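Exopolyphosphatase (Aquifex aeolicus, PDB 1T6C) probably hydrolyses phosphoanhydride bonds, as in the exopolyphosphatase and guanosine pentaphosphate phosphohydrolase family with its actin-like fold, and binds a calcium ion. Local coordinates at residues A[102-105]-A[106-109]; A[172-175]-A[176-180]; A[186-189]-A[190-194]. One frame throughout, in Å; residues are numbered along the deposited sequence. Where two conformers were deposited one is given.

Interaction 1 (A[102-105]-A[106-109]); sequences FLER and VKRE
Arg105 and Glu109 form a salt bridge one turn apart on helix 99-109, in a region predicted as coiled coil. Two nitrogens along one side of the Arg105 guanidinium, NE and NH2, each take one carboxylate oxygen. Arg105 NE donates to Glu109 OE2 at 2.9 Å, and the bond is nearly straight at 173°. Arg105 NH2 donates to Glu109 OE1 at 3.0 Å and meets its syn lone pair. The carboxylate carbon lies at the edge of the guanidinium, yet the two planes are turned 41° apart. The Arg105 chain bends at chi3 (64°), which turns its guanidinium forward along the helix, toward Glu109. NH1 has a second acidic partner, Glu64 of helix 60-79.

Glu104 and Arg108 make the other i to i+4 salt bridge. A single nitrogen works here: Arg108 NH1 donates to Glu104 OE2 at 2.9 Å. The carboxylate oxygen sits in the guanidinium plane, but the nitrogen approaches from above the carboxylate plane. The other oxygen, Glu104 OE1, is linked to Lys107 NZ through a water, which donates to OE1 at 2.7 Å and accepts from NZ.

The apolar contact is buried. Val106 CG2 leans off-centre on the Phe102 ring, 4.3 Å from its centroid, as a CH-pi contact. The ring also packs on Ile63 and Thr66 of helix 60-79, and Val106 reaches Val114 of strand 114-116.

Backbone bonds run through all four pairs; Glu109 N to Arg105 O is 2.8 Å.

Phe102 turns to helix 60-79 and Val106 to strand 114-116. The Arg105-Glu109 pair borders helix 60-79, while Glu104 and Arg108 lie on a more exposed side. Because Arg105 serves two carboxylates, its guanidinium is likely to be fixed in rotation and to tie the two helices together.

Interaction 2 (A[172-175]-A[176-180]); sequences NLTE and TFFKQ
The hydroxyl of Thr176 turns back on the backbone of Asn172, one turn earlier in helix 170-177. Thr176 OG1 lies beside its own backbone N (chi1 -69°), which brings it to Asn172 O at 2.8 Å. Asn172 O also accepts from Thr176 N at 2.9 Å. The two donors arrive from opposite faces of the carbonyl plane, and the hydroxyl stands 42° out of it. Thr176 CG2 sits over the centre of the Phe177 ring. A valine in place of this threonine would lose the hydroxyl donor and would probably leave Asn172 O with the backbone N-H as its one partner from this residue.

Lys179 closes the last turn. Its chain is folded at chi2 (-62°), so that Lys179 NZ comes back and donates to Glu175 O at 3.0 Å. A weak bond runs from NZ to Thr176 O. The carboxylate reaches the same amine only as a long salt bridge, Glu175 OE2 to Lys179 NZ at 3.7 Å. A water also bridges the two charges, donating to OE2 and accepting from NZ.

Phe178 is the first residue to leave helical angles, but Phe178 N still donates to Thr174 O at 2.9 Å. Phe178 CD2 passes the Thr174 methyl, CG2, obliquely at 4.1 Å. The ring then meets Phe191 of helix 185-199 and Leu275 of helix 274-288. Leu173 CD2 lies 4.2 Å from Phe177 CE2, and both side chains also pack on Phe191. This end lies away from the metal: the Leu173 side chain is about 12 Å from the calcium ion.

Two carbonyls thus gain a side-chain donor: Asn172 O, already paired with a backbone N-H, and Glu175 O in the last turn. The lysine charge would probably offset the negative end of the helix dipole.

Interaction 3 (A[186-189]-A[190-194]); sequences EEVK and RFFEF
The amphipathic helix 185-199 packs one flank on helices 170-177, 241-251 and 274-288 and turns most of its charged side chains outward; Glu187 is a buried exception. Val188 and Phe192 run alongside each other on the packed flank. Val188 CG1 touches Phe192 CE2 at 3.6 Å. The Phe192 ring goes on to meet Phe248 of helix 241-251, and one of its faces takes Phe191 CD2 over its centre.

Arg190 spreads back over the preceding turn. Its chain bends at chi3 (-83°) and is turned at chi4 (-81°), which together lay the guanidinium over the backbone. Glu186 O sits 3.6 Å above the centre of one face of the Arg190 guanidinium, and Glu187 N lies over the same face nearer the rim. Neither glutamate is bridged directly to Arg190. A water donates to Glu186 OE1 and accepts from Arg190 NH2; a second links Glu187 OE2 to Arg190 NH1 in the same way. Glu187 OE1 is held instead by the backbone N-H groups of Thr184, just before this helix, and Gln180, further back in the same connection.

Lys189 is shared by two acids. Lys189 NZ donates to Glu186 OE1 at 2.8 Å in a salt bridge, from above the carboxylate plane. Towards Glu193 the contact is made by carbon: Lys189 CE lies 3.5 Å from Glu193 OE2. The backbone bonds are regular, as in Glu193 N to Lys189 O at 2.9 Å. Between the two charged ends stands a water that donates to Glu193 OE2 at 2.7 Å and accepts from Lys189 NZ.

All three contacts are local, each following one helix, interaction 2 past its end. Each pairs a buried apolar side with a more exposed charged one. Interactions 2 and 3 touch: their consecutive helices share a cluster of phenylalanines. Interaction 1 stands apart, its centre about 38 Å from that of interaction 2 and 45 Å from that of interaction 3, against strand 114-116 of the five-stranded sheet. Its charges meet directly in two salt bridges, one extended to a neighbouring helix. In 186-194 water carries most of the charge pairing. In 172-180, at a helix end, side-chain donors go to backbone carbonyls instead.

Interaction 1 (A[102-105]-A[106-109])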
# COMPACT_ATOMS: atom_id res chain seq x y z
N PHE A 102 20.66 -5.01 -12.18
CA PHE A 102 19.64 -4.04 -12.58
C PHE A 102 19.81 -2.69 -11.84
O PHE A 102 19.82 -1.65 -12.47
CB PHE A 102 18.25 -4.62 -12.31
CG PHE A 102 17.15 -3.61 -12.28
CD1 PHE A 102 16.90 -2.81 -13.39
CD2 PHE A 102 16.36 -3.47 -11.16
CE1 PHE A 102 15.87 -1.89 -13.36
CE2 PHE A 102 15.35 -2.53 -11.11
CZ PHE A 102 15.09 -1.74 -12.23
N LEU A 103 19.97 -2.72 -10.52
CA LEU A 103 20.11 -1.46 -9.77
C LEU A 103 21.40 -0.69 -10.08
O LEU A 103 21.45 0.55 -10.00
CB LEU A 103 20.15 -1.76 -8.26
CG LEU A 103 18.98 -2.46 -7.60
CD1 LEU A 103 19.34 -2.88 -6.17
CD2 LEU A 103 17.78 -1.58 -7.58
N GLU A 104 22.47 -1.43 -10.39
CA GLU A 104 23.71 -0.83 -10.87
C GLU A 104 23.52 -0.14 -12.21
O GLU A 104 24.04 0.95 -12.44
CB GLU A 104 24.84 -1.88 -10.97
CG GLU A 104 26.11 -1.38 -11.67
CD GLU A 104 26.88 -0.31 -10.91
OE1 GLU A 104 26.59 -0.07 -9.72
OE2 GLU A 104 27.81 0.26 -11.52
N ARG A 105 22.77 -0.75 -13.12
CA ARG A 105 22.46 -0.06 -14.39
C ARG A 105 21.70 1.24 -14.12
O ARG A 105 21.92 2.22 -14.78
CB ARG A 105 21.62 -0.94 -15.31
CG ARG A 105 22.37 -2.10 -15.95
CD ARG A 105 21.55 -2.76 -17.07
NE ARG A 105 21.32 -1.83 -18.17
CZ ARG A 105 20.46 -2.02 -19.17
NH1 ARG A 105 19.76 -3.15 -19.25
NH2 ARG A 105 20.32 -1.09 -20.10
N VAL A 106 20.81 1.23 -13.13
CA VAL A 106 20.06 2.44 -12.85
C VAL A 106 20.98 3.57 -12.35
O VAL A 106 20.84 4.71 -12.73
CB VAL A 106 18.88 2.17 -11.88
CG1 VAL A 106 18.17 3.46 -11.52
CG2 VAL A 106 17.90 1.20 -12.50
N LYS A 107 21.98 3.22 -11.55
CA LYS A 107 22.92 4.21 -11.08
C LYS A 107 23.67 4.82 -12.25
O LYS A 107 23.84 6.02 -12.34
CB LYS A 107 23.94 3.56 -10.12
CG LYS A 107 23.30 3.09 -8.82
CD LYS A 107 24.22 2.25 -7.95
CE LYS A 107 23.41 1.64 -6.81
NZ LYS A 107 24.18 0.73 -5.94
N ARG A 108 24.14 3.95 -13.13
CA ARG A 108 25.04 4.38 -14.18
C ARG A 108 24.29 5.09 -15.31
O ARG A 108 24.79 6.08 -15.86
CB ARG A 108 25.80 3.17 -14.77
CG ARG A 108 26.63 2.37 -13.79
CD ARG A 108 27.98 2.96 -13.43
NE ARG A 108 27.91 4.14 -12.57
CZ ARG A 108 27.76 4.10 -11.25
NH1 ARG A 108 27.61 2.96 -10.61
NH2 ARG A 108 27.74 5.23 -10.58
N GLU A 109 23.11 4.60 -15.65
CA GLU A 109 22.38 5.03 -16.85
C GLU A 109 21.30 6.07 -16.59
O GLU A 109 20.93 6.82 -17.49
CB GLU A 109 21.79 3.82 -17.57
CG GLU A 109 22.87 2.87 -18.06
CD GLU A 109 22.34 1.55 -18.56
OE1 GLU A 109 21.24 1.55 -19.13
OE2 GLU A 109 23.02 0.51 -18.34
O HOH W 1 25.62 -1.05 -7.38

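Interaction 2 (A[172-175]-A[176-180])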
# COMPACT_ATOMS: atom_id res chain seq x y z
N ASN A 172 -2.73 -14.83 -2.50
CA ASN A 172 -2.45 -16.14 -1.92
C ASN A 172 -3.57 -16.61 -1.01
O ASN A 172 -3.98 -17.78 -1.06
CB ASN A 172 -1.10 -16.11 -1.21
CG ASN A 172 -0.71 -17.42 -0.58
OD1 ASN A 172 -0.96 -18.50 -1.12
ND2 ASN A 172 -0.05 -17.31 0.55
N LEU A 173 -4.13 -15.73 -0.19
CA LEU A 173 -5.23 -16.15 0.68
C LEU A 173 -6.44 -16.62 -0.12
O LEU A 173 -7.07 -17.62 0.21
CB LEU A 173 -5.68 -15.03 1.60
CG LEU A 173 -4.69 -14.50 2.63
CD1 LEU A 173 -5.35 -13.60 3.63
CD2 LEU A 173 -3.94 -15.63 3.26
N THR A 174 -6.73 -15.90 -1.19
CA THR A 174 -7.85 -16.26 -2.08
C THR A 174 -7.63 -17.61 -2.73
O THR A 174 -8.50 -18.46 -2.72
CB THR A 174 -8.05 -15.13 -3.14
OG1 THR A 174 -8.38 -13.93 -2.44
CG2 THR A 174 -9.23 -15.40 -4.02
N GLU A 175 -6.45 -17.82 -3.28
CA GLU A 175 -6.20 -19.12 -3.91
C GLU A 175 -6.22 -20.25 -2.89
O GLU A 175 -6.69 -21.36 -3.16
CB GLU A 175 -4.84 -19.12 -4.57
CG GLU A 175 -4.57 -20.40 -5.39
CD GLU A 175 -4.00 -21.59 -4.58
OE1 GLU A 175 -3.35 -21.40 -3.52
OE2 GLU A 175 -4.24 -22.74 -4.99
N THR A 176 -5.68 -20.00 -1.72
CA THR A 176 -5.52 -21.03 -0.71
C THR A 176 -6.86 -21.48 -0.16
O THR A 176 -7.12 -22.69 -0.03
CB THR A 176 -4.65 -20.49 0.45
OG1 THR A 176 -3.29 -20.30 0.01
CG2 THR A 176 -4.63 -21.47 1.61
N PHE A 177 -7.70 -20.52 0.21
CA PHE A 177 -8.94 -20.84 0.93
C PHE A 177 -10.19 -20.89 0.06
O PHE A 177 -11.10 -21.66 0.35
CB PHE A 177 -9.15 -19.81 2.05
CG PHE A 177 -8.13 -19.90 3.13
CD1 PHE A 177 -8.09 -21.02 3.95
CD2 PHE A 177 -7.21 -18.88 3.35
CE1 PHE A 177 -7.12 -21.15 4.93
CE2 PHE A 177 -6.26 -19.01 4.31
CZ PHE A 177 -6.21 -20.15 5.11
N PHE A 178 -10.25 -20.03 -0.94
CA PHE A 178 -11.47 -19.80 -1.70
C PHE A 178 -11.41 -20.62 -2.98
O PHE A 178 -11.17 -20.09 -4.06
CB PHE A 178 -11.72 -18.32 -1.98
CG PHE A 178 -11.80 -17.44 -0.74
CD1 PHE A 178 -12.03 -17.96 0.55
CD2 PHE A 178 -11.70 -16.06 -0.87
CE1 PHE A 178 -12.12 -17.12 1.64
CE2 PHE A 178 -11.81 -15.21 0.27
CZ PHE A 178 -12.03 -15.74 1.49
N LYS A 179 -11.68 -21.91 -2.84
CA LYS A 179 -11.65 -22.78 -4.01
C LYS A 179 -12.88 -22.56 -4.91
O LYS A 179 -12.77 -22.78 -6.11
CB LYS A 179 -11.54 -24.26 -3.64
CG LYS A 179 -10.43 -24.60 -2.65
CD LYS A 179 -9.07 -24.27 -3.18
CE LYS A 179 -7.98 -24.74 -2.23
NZ LYS A 179 -6.63 -24.30 -2.70
N GLN A 180 -14.00 -22.12 -4.33
CA GLN A 180 -15.17 -21.69 -5.10
C GLN A 180 -15.19 -20.17 -5.24
O GLN A 180 -14.61 -19.44 -4.43
CB GLN A 180 -16.45 -22.17 -4.44
CG GLN A 180 -16.51 -23.68 -4.30
CD GLN A 180 -17.31 -24.31 -5.39
OE1 GLN A 180 -16.83 -24.48 -6.51
NE2 GLN A 180 -18.56 -24.64 -5.08
O HOH W 2 -6.13 -24.55 -5.42

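Interaction 3 (A[186-189]-A[190-194])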
# COMPACT_ATOMS: atom_id res chain seq x y z
N GLU A 186 -17.89 -22.67 4.50
CA GLU A 186 -16.78 -23.35 5.18
C GLU A 186 -15.41 -22.82 4.83
O GLU A 186 -14.49 -22.84 5.66
CB GLU A 186 -16.81 -24.85 4.88
CG GLU A 186 -17.93 -25.57 5.64
CD GLU A 186 -17.66 -25.61 7.15
OE1 GLU A 186 -16.85 -26.48 7.57
OE2 GLU A 186 -18.19 -24.74 7.90
N GLU A 187 -15.24 -22.47 3.57
CA GLU A 187 -14.01 -21.83 3.12
C GLU A 187 -13.78 -20.49 3.77
O GLU A 187 -12.67 -20.17 4.21
CB GLU A 187 -14.03 -21.67 1.60
CG GLU A 187 -13.90 -23.00 0.91
CD GLU A 187 -14.05 -22.94 -0.59
OE1 GLU A 187 -14.64 -21.98 -1.12
OE2 GLU A 187 -13.55 -23.90 -1.25
N VAL A 188 -14.84 -19.72 3.92
CA VAL A 188 -14.76 -18.47 4.68
C VAL A 188 -14.35 -18.72 6.14
O VAL A 188 -13.53 -18.03 6.72
CB VAL A 188 -16.11 -17.70 4.59
CG1 VAL A 188 -16.16 -16.58 5.57
CG2 VAL A 188 -16.32 -17.15 3.19
N LYS A 189 -14.91 -19.77 6.73
CA LYS A 189 -14.59 -20.13 8.11
C LYS A 189 -13.12 -20.46 8.25
O LYS A 189 -12.46 -20.02 9.18
CB LYS A 189 -15.46 -21.31 8.53
CG LYS A 189 -15.19 -21.89 9.88
CD LYS A 189 -15.54 -23.42 9.89
CE LYS A 189 -14.53 -24.24 9.16
NZ LYS A 189 -14.81 -25.72 9.31
N ARG A 190 -12.60 -21.29 7.35
CA ARG A 190 -11.19 -21.64 7.42
C ARG A 190 -10.26 -20.41 7.28
O ARG A 190 -9.22 -20.32 7.93
CB ARG A 190 -10.84 -22.64 6.35
CG ARG A 190 -11.36 -24.02 6.64
CD ARG A 190 -10.86 -25.05 5.63
NE ARG A 190 -11.61 -25.12 4.37
CZ ARG A 190 -12.76 -25.76 4.22
NH1 ARG A 190 -13.37 -25.80 3.04
NH2 ARG A 190 -13.31 -26.37 5.24
N PHE A 191 -10.62 -19.54 6.34
CA PHE A 191 -9.92 -18.28 6.11
C PHE A 191 -9.88 -17.48 7.42
O PHE A 191 -8.81 -17.02 7.84
CB PHE A 191 -10.64 -17.54 4.98
CG PHE A 191 -10.39 -16.07 4.90
CD1 PHE A 191 -9.25 -15.58 4.28
CD2 PHE A 191 -11.34 -15.16 5.35
CE1 PHE A 191 -9.06 -14.22 4.18
CE2 PHE A 191 -11.15 -13.81 5.21
CZ PHE A 191 -10.01 -13.34 4.64
N PHE A 192 -11.01 -17.34 8.09
CA PHE A 192 -11.00 -16.61 9.36
C PHE A 192 -10.25 -17.32 10.50
O PHE A 192 -9.64 -16.66 11.34
CB PHE A 192 -12.43 -16.22 9.78
CG PHE A 192 -12.99 -15.02 9.03
CD1 PHE A 192 -12.32 -13.81 9.03
CD2 PHE A 192 -14.19 -15.09 8.34
CE1 PHE A 192 -12.83 -12.69 8.34
CE2 PHE A 192 -14.69 -13.98 7.64
CZ PHE A 192 -14.00 -12.79 7.66
N GLU A 193 -10.32 -18.65 10.56
CA GLU A 193 -9.53 -19.39 11.52
C GLU A 193 -8.05 -19.07 11.34
O GLU A 193 -7.30 -18.92 12.31
CB GLU A 193 -9.77 -20.90 11.39
CG GLU A 193 -11.15 -21.39 11.78
CD GLU A 193 -11.40 -22.87 11.43
OE1 GLU A 193 -10.59 -23.51 10.72
OE2 GLU A 193 -12.43 -23.42 11.89
N PHE A 194 -7.60 -19.03 10.08
CA PHE A 194 -6.21 -18.74 9.79
C PHE A 194 -5.87 -17.32 10.23
O PHE A 194 -4.84 -17.08 10.85
CB PHE A 194 -5.91 -18.94 8.29
CG PHE A 194 -4.62 -18.30 7.87
CD1 PHE A 194 -3.41 -18.90 8.20
CD2 PHE A 194 -4.61 -17.09 7.24
CE1 PHE A 194 -2.22 -18.30 7.86
CE2 PHE A 194 -3.41 -16.47 6.90
CZ PHE A 194 -2.21 -17.09 7.19
O HOH W 3 -15.52 -28.19 5.90
O HOH W 4 -12.21 -25.78 0.37
O HOH W 5 -13.73 -25.77 12.09